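Local coordinates for protein hemoglobin subunit beta (Isurus oxyrinchus, PDB 3MKB) that carries oxygen in shark blood as the beta subunit of a tetrameric hemoglobin, probably binding it reversibly at a heme iron, at residues K26-M31 and H94-S99. Sequence-based numbering, arbitrary orientation.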
ATOM      1  N   LYS B  26     -20.671  -7.126 -12.922  1.00 30.74           N
ATOM      2  CA  LYS B  26     -20.226  -5.730 -13.138  1.00 31.15           C
ATOM      3  C   LYS B  26     -18.951  -5.418 -12.403  1.00 30.98           C
ATOM      4  O   LYS B  26     -18.116  -4.711 -12.940  1.00 30.97           O
ATOM      5  CB  LYS B  26     -21.282  -4.718 -12.706  1.00 30.95           C
ATOM      6  CG  LYS B  26     -22.633  -4.935 -13.336  1.00 33.50           C
ATOM      7  CD  LYS B  26     -23.660  -3.977 -12.762  1.00 37.09           C
ATOM      8  CE  LYS B  26     -25.074  -4.390 -13.167  1.00 39.61           C
ATOM      9  NZ  LYS B  26     -26.130  -3.469 -12.612  1.00 41.50           N
ATOM     10  N   ALA B  27     -18.794  -5.919 -11.163  1.00 30.52           N
ATOM     11  CA  ALA B  27     -17.526  -5.620 -10.420  1.00 31.16           C
ATOM     12  C   ALA B  27     -16.274  -6.187 -11.128  1.00 32.13           C
ATOM     13  O   ALA B  27     -15.243  -5.523 -11.223  1.00 31.96           O
ATOM     14  CB  ALA B  27     -17.576  -6.104  -8.975  1.00 29.26           C
ATOM     15  N   LEU B  28     -16.374  -7.445 -11.558  1.00 32.61           N
ATOM     16  CA  LEU B  28     -15.339  -8.103 -12.320  1.00 34.02           C
ATOM     17  C   LEU B  28     -15.002  -7.310 -13.597  1.00 33.32           C
ATOM     18  O   LEU B  28     -13.800  -7.080 -13.917  1.00 32.23           O
ATOM     19  CB  LEU B  28     -15.829  -9.530 -12.661  1.00 33.65           C
ATOM     20  CG  LEU B  28     -15.000 -10.796 -12.555  1.00 36.82           C
ATOM     21  CD1 LEU B  28     -14.708 -11.394 -13.960  1.00 39.49           C
ATOM     22  CD2 LEU B  28     -13.717 -10.742 -11.677  1.00 35.84           C
ATOM     23  N   GLU B  29     -16.056  -6.927 -14.329  1.00 33.28           N
ATOM     24  CA  GLU B  29     -15.928  -6.178 -15.593  1.00 35.06           C
ATOM     25  C   GLU B  29     -15.245  -4.838 -15.353  1.00 34.36           C
ATOM     26  O   GLU B  29     -14.324  -4.426 -16.099  1.00 35.02           O
ATOM     27  CB  GLU B  29     -17.309  -5.999 -16.289  1.00 33.87           C
ATOM     28  CG  GLU B  29     -17.809  -7.324 -16.916  1.00 37.50           C
ATOM     29  CD  GLU B  29     -19.283  -7.293 -17.388  1.00 38.60           C
ATOM     30  OE1 GLU B  29     -20.062  -6.367 -17.003  1.00 40.18           O
ATOM     31  OE2 GLU B  29     -19.650  -8.250 -18.102  1.00 42.01           O
ATOM     32  N   ARG B  30     -15.669  -4.172 -14.284  1.00 32.70           N
ATOM     33  CA  ARG B  30     -15.057  -2.945 -13.872  1.00 31.41           C
ATOM     34  C   ARG B  30     -13.599  -3.097 -13.546  1.00 32.63           C
ATOM     35  O   ARG B  30     -12.754  -2.274 -13.980  1.00 32.67           O
ATOM     36  CB  ARG B  30     -15.807  -2.362 -12.656  1.00 32.04           C
ATOM     37  CG  ARG B  30     -15.239  -1.012 -12.122  1.00 28.60           C
ATOM     38  CD  ARG B  30     -16.168  -0.477 -10.948  1.00 31.20           C
ATOM     39  NE  ARG B  30     -17.537  -0.315 -11.422  1.00 30.01           N
ATOM     40  CZ  ARG B  30     -18.000   0.794 -12.008  1.00 32.39           C
ATOM     41  NH1 ARG B  30     -17.202   1.848 -12.173  1.00 35.28           N
ATOM     42  NH2 ARG B  30     -19.263   0.851 -12.431  1.00 30.17           N
ATOM     43  N   MET B  31     -13.290  -4.127 -12.759  1.00 32.09           N
ATOM     44  CA  MET B  31     -11.906  -4.363 -12.322  1.00 32.23           C
ATOM     45  C   MET B  31     -11.014  -4.553 -13.555  1.00 32.30           C
ATOM     46  O   MET B  31      -9.917  -4.039 -13.601  1.00 30.79           O
ATOM     47  CB  MET B  31     -11.832  -5.584 -11.422  1.00 31.47           C
ATOM     48  CG  MET B  31     -10.405  -5.920 -10.921  1.00 31.22           C
ATOM     49  SD  MET B  31     -10.361  -7.589 -10.237  1.00 32.91           S
ATOM     50  CE  MET B  31     -10.758  -8.575 -11.693  1.00 38.28           C
ATOM     51  N   HIS B  94      -7.974  -7.169  -3.324  1.00 30.43           N
ATOM     52  CA  HIS B  94      -8.751  -5.977  -3.002  1.00 31.67           C
ATOM     53  C   HIS B  94      -9.181  -5.174  -4.237  1.00 30.71           C
ATOM     54  O   HIS B  94      -9.989  -4.298  -4.134  1.00 30.62           O
ATOM     55  CB  HIS B  94      -7.972  -5.063  -2.009  1.00 31.61           C
ATOM     56  CG  HIS B  94      -6.933  -4.203  -2.672  1.00 33.18           C
ATOM     57  ND1 HIS B  94      -7.192  -2.921  -3.110  1.00 37.51           N
ATOM     58  CD2 HIS B  94      -5.649  -4.462  -3.019  1.00 37.15           C
ATOM     59  CE1 HIS B  94      -6.109  -2.423  -3.690  1.00 35.54           C
ATOM     60  NE2 HIS B  94      -5.167  -3.346  -3.662  1.00 37.66           N
ATOM     61  N   LEU B  95      -8.527  -5.366  -5.377  1.00 31.32           N
ATOM     62  CA  LEU B  95      -8.970  -4.699  -6.607  1.00 31.26           C
ATOM     63  C   LEU B  95     -10.354  -5.229  -6.992  1.00 30.71           C
ATOM     64  O   LEU B  95     -11.193  -4.500  -7.464  1.00 30.83           O
ATOM     65  CB  LEU B  95      -7.956  -4.944  -7.722  1.00 31.83           C
ATOM     66  CG  LEU B  95      -6.549  -4.485  -7.345  1.00 32.45           C
ATOM     67  CD1 LEU B  95      -5.510  -4.732  -8.533  1.00 32.82           C
ATOM     68  CD2 LEU B  95      -6.598  -3.019  -6.972  1.00 32.28           C
ATOM     69  N   LEU B  96     -10.575  -6.515  -6.786  1.00 20.00           N
ATOM     70  CA  LEU B  96     -11.888  -7.098  -6.948  1.00 20.00           C
ATOM     71  C   LEU B  96     -12.874  -6.578  -5.928  1.00 20.00           C
ATOM     72  O   LEU B  96     -13.903  -6.109  -6.279  1.00 29.41           O
ATOM     73  CB  LEU B  96     -11.841  -8.616  -6.883  1.00 20.00           C
ATOM     74  CG  LEU B  96     -13.197  -9.271  -7.108  1.00 20.00           C
ATOM     75  CD1 LEU B  96     -13.811  -8.796  -8.403  1.00 20.00           C
ATOM     76  CD2 LEU B  96     -13.092 -10.786  -7.094  1.00 20.00           C
ATOM     77  N   THR B  97     -12.541  -6.682  -4.651  1.00 31.04           N
ATOM     78  CA  THR B  97     -13.480  -6.268  -3.605  1.00 31.33           C
ATOM     79  C   THR B  97     -13.731  -4.761  -3.655  1.00 31.03           C
ATOM     80  O   THR B  97     -14.814  -4.343  -3.443  1.00 30.63           O
ATOM     81  CB  THR B  97     -13.041  -6.710  -2.223  1.00 31.17           C
ATOM     82  OG1 THR B  97     -11.790  -6.083  -1.892  1.00 32.81           O
ATOM     83  CG2 THR B  97     -12.930  -8.270  -2.134  1.00 34.36           C
ATOM     84  N   ASP B  98     -12.731  -3.951  -3.977  1.00 32.13           N
ATOM     85  CA  ASP B  98     -12.957  -2.478  -4.126  1.00 30.20           C
ATOM     86  C   ASP B  98     -13.938  -2.180  -5.272  1.00 30.39           C
ATOM     87  O   ASP B  98     -14.725  -1.240  -5.203  1.00 30.84           O
ATOM     88  CB  ASP B  98     -11.635  -1.707  -4.345  1.00 30.52           C
ATOM     89  CG  ASP B  98     -10.784  -1.620  -3.066  1.00 29.04           C
ATOM     90  OD1 ASP B  98     -11.326  -1.770  -1.929  1.00 28.42           O
ATOM     91  OD2 ASP B  98      -9.556  -1.435  -3.192  1.00 30.35           O
ATOM     92  N   SER B  99     -13.900  -2.980  -6.326  1.00 29.10           N
ATOM     93  CA  SER B  99     -14.840  -2.800  -7.422  1.00 28.23           C
ATOM     94  C   SER B  99     -16.240  -3.189  -7.000  1.00 26.43           C
ATOM     95  O   SER B  99     -17.173  -2.645  -7.476  1.00 24.90           O
ATOM     96  CB  SER B  99     -14.446  -3.674  -8.614  1.00 28.59           C
ATOM     97  OG  SER B  99     -13.118  -3.435  -9.000  1.00 29.04           O
TER
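S99 packs against A27, within helix 20-34, its CB 3.3 Å from the backbone O of A27 and also touching A27 CB. These two small residues bring the axes of the two segments to 8.4 Å. The OG of S99, beside its own backbone N (chi1 -54°), faces M31 CB at 3.5 Å. M31 extends with CG anti to the backbone N and runs over the backbone of 94-99, CG near L95 O and SD 3.6 Å from L96 N. Beside the thioether, L28 CD2 and L96 CD1 meet at 3.8 Å as the two leucines cross obliquely. This is the B–G helix crossing of the globin fold, the two segments running at 123° to each other; no hydrogen bond joins 26-31 to 94-99, and L96 also lines the heme pocket. Within 94-99, S99 OG donates to L95 O at 2.7 Å, nearly along the C=O axis, which satisfies the buried hydroxyl and fixes its rotation. An alanine in place of S99 would lose that bond and the hydroxyl's contact with M31, and would probably loosen the packing around the thioether chain. Further out, R30 NE makes a salt bridge to E103 of the same chain, farther along helix 93-108, and its guanidinium hydrogen-bonds H121 and F116 O of a neighbouring alpha subunit.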